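PDB 6PXA: chloramphenicol acetyltransferase from Aliivibrio fischeri, which probably transfers the acetyl group of acetyl-CoA to the 3-hydroxyl of chloramphenicol, which would confer resistance to the antibiotic. Local coordinates for residues E201-C204 against E210-Q213. Numbering follows the deposited sequence.
Sequences EILC and ELEQ
Ile202 pushes both its branches against the backbone and CB atoms of Glu210 and Leu211, where the short helix 200-203 meets the start of the C-terminal helix 208-219; the CA atoms of Ile202 and Leu211 are 6.1 Å apart. CG2 sits mainly on Leu211, 3.5 Å from Leu211 N and also touching Leu211 CB. The other branch, with CG1 anti to the carbonyl carbon (chi1 -56°) and CD1 extended beyond it (chi2 -174°), carries CD1 to within 3.6 Å of Glu210 CB. Glu210 thus contributes mainly the aliphatic root of its side chain, while its extended chain carries the carboxylate alongside Ile202, OE2 4.1 Å from CD1. With CG turned away from its backbone N (chi1 -165°), Leu211 sets CD2 against Leu203 CD2 at 3.8 Å, and its CD1 lies 4.0 Å from both Leu203 CD2 and Ile202 CG2. Trp188 touches both leucines, Leu183 and Ile186 of helix 177-186 pack on Leu211, and Ile98 of a second subunit packs on Ile202, Leu203 and Leu211, which places this helical corner at a subunit interface, beside the left-handed beta-helix. Glu210 belongs to a magnesium site seen in this protein, though this chain carries no metal there. Between the two segments the contact rests on shape and apolar burial, without a polar pair; on its exposed side Glu210 OE2 lies 5.6 Å from Glu201 OE1, a like-charge neighbour that probably adds nothing favourable.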
ATOM      1  N   GLU B 201     -35.232  -4.308  10.277  1.00 59.71           N
ATOM      2  CA  GLU B 201     -34.931  -4.805  11.616  1.00 69.13           C
ATOM      3  C   GLU B 201     -34.254  -6.168  11.567  1.00 65.75           C
ATOM      4  O   GLU B 201     -33.410  -6.471  12.417  1.00 66.28           O
ATOM      5  CB  GLU B 201     -36.214  -4.874  12.447  1.00 71.37           C
ATOM      6  CG  GLU B 201     -36.054  -4.454  13.896  1.00 87.12           C
ATOM      7  CD  GLU B 201     -35.975  -5.635  14.855  1.00100.12           C
ATOM      8  OE1 GLU B 201     -35.448  -6.695  14.448  1.00102.77           O
ATOM      9  OE2 GLU B 201     -36.444  -5.504  16.010  1.00102.65           O
ATOM     10  N   ILE B 202     -34.599  -6.999  10.583  1.00 60.33           N
ATOM     11  CA  ILE B 202     -33.942  -8.296  10.466  1.00 65.19           C
ATOM     12  C   ILE B 202     -32.569  -8.163   9.809  1.00 60.98           C
ATOM     13  O   ILE B 202     -31.619  -8.838  10.218  1.00 65.15           O
ATOM     14  CB  ILE B 202     -34.831  -9.298   9.706  1.00 66.43           C
ATOM     15  CG1 ILE B 202     -36.201  -9.432  10.373  1.00 61.80           C
ATOM     16  CG2 ILE B 202     -34.158 -10.661   9.648  1.00 65.78           C
ATOM     17  CD1 ILE B 202     -37.079 -10.515   9.741  1.00 62.80           C
ATOM     18  N   LEU B 203     -32.434  -7.312   8.780  1.00 53.94           N
ATOM     19  CA  LEU B 203     -31.132  -7.152   8.124  1.00 51.71           C
ATOM     20  C   LEU B 203     -30.076  -6.564   9.071  1.00 53.16           C
ATOM     21  O   LEU B 203     -28.885  -6.876   8.948  1.00 54.33           O
ATOM     22  CB  LEU B 203     -31.269  -6.276   6.873  1.00 58.80           C
ATOM     23  CG  LEU B 203     -32.134  -6.783   5.697  1.00 50.56           C
ATOM     24  CD1 LEU B 203     -32.466  -5.652   4.740  1.00 50.32           C
ATOM     25  CD2 LEU B 203     -31.451  -7.910   4.957  1.00 51.08           C
ATOM     26  N   CYS B 204     -30.485  -5.721  10.013  1.00 56.05           N
ATOM     27  CA  CYS B 204     -29.599  -5.236  11.075  1.00 55.79           C
ATOM     28  C   CYS B 204     -29.562  -6.211  12.246  1.00 56.86           C
ATOM     29  O   CYS B 204     -29.771  -5.844  13.396  1.00 58.67           O
ATOM     30  CB  CYS B 204     -30.028  -3.845  11.532  1.00 55.83           C
ATOM     31  SG  CYS B 204     -29.804  -2.567  10.248  1.00 57.41           S
ATOM     32  N   GLU B 210     -35.154 -15.724  10.247  1.00 58.39           N
ATOM     33  CA  GLU B 210     -36.232 -14.740  10.196  1.00 63.36           C
ATOM     34  C   GLU B 210     -36.321 -14.116   8.810  1.00 63.93           C
ATOM     35  O   GLU B 210     -37.408 -13.998   8.232  1.00 62.82           O
ATOM     36  CB  GLU B 210     -36.017 -13.651  11.250  1.00 68.73           C
ATOM     37  CG  GLU B 210     -36.543 -13.947  12.629  1.00 75.62           C
ATOM     38  CD  GLU B 210     -36.414 -12.744  13.561  1.00 83.06           C
ATOM     39  OE1 GLU B 210     -35.386 -12.622  14.263  1.00 83.07           O
ATOM     40  OE2 GLU B 210     -37.344 -11.912  13.586  1.00 86.43           O
ATOM     41  N   LEU B 211     -35.177 -13.720   8.252  1.00 63.65           N
ATOM     42  CA  LEU B 211     -35.190 -13.155   6.909  1.00 63.93           C
ATOM     43  C   LEU B 211     -35.792 -14.138   5.907  1.00 63.70           C
ATOM     44  O   LEU B 211     -36.592 -13.748   5.045  1.00 52.77           O
ATOM     45  CB  LEU B 211     -33.774 -12.753   6.499  1.00 47.98           C
ATOM     46  CG  LEU B 211     -33.747 -11.834   5.276  1.00 52.21           C
ATOM     47  CD1 LEU B 211     -34.374 -10.502   5.616  1.00 48.84           C
ATOM     48  CD2 LEU B 211     -32.334 -11.631   4.715  1.00 50.28           C
ATOM     49  N   GLU B 212     -35.434 -15.422   6.023  1.00 62.38           N
ATOM     50  CA  GLU B 212     -35.933 -16.428   5.092  1.00 61.90           C
ATOM     51  C   GLU B 212     -37.438 -16.610   5.234  1.00 67.59           C
ATOM     52  O   GLU B 212     -38.129 -16.863   4.241  1.00 67.42           O
ATOM     53  CB  GLU B 212     -35.209 -17.755   5.318  1.00 61.33           C
ATOM     54  CG  GLU B 212     -35.588 -18.852   4.348  1.00 64.59           C
ATOM     55  CD  GLU B 212     -35.143 -20.232   4.801  1.00 67.70           C
ATOM     56  OE1 GLU B 212     -34.865 -20.421   6.002  1.00 67.27           O
ATOM     57  OE2 GLU B 212     -35.090 -21.140   3.948  1.00 74.29           O
ATOM     58  N   GLN B 213     -37.967 -16.485   6.455  1.00 68.67           N
ATOM     59  CA  GLN B 213     -39.414 -16.583   6.637  1.00 68.58           C
ATOM     60  C   GLN B 213     -40.130 -15.377   6.043  1.00 63.37           C
ATOM     61  O   GLN B 213     -41.171 -15.534   5.400  1.00 70.04           O
ATOM     62  CB  GLN B 213     -39.777 -16.734   8.117  1.00 69.03           C
ATOM     63  CG  GLN B 213     -39.362 -18.052   8.753  1.00 71.68           C
ATOM     64  CD  GLN B 213     -40.017 -19.266   8.117  1.00 77.00           C
ATOM     65  OE1 GLN B 213     -41.225 -19.278   7.829  1.00 82.77           O
ATOM     66  NE2 GLN B 213     -39.221 -20.310   7.903  1.00 73.81           N
TER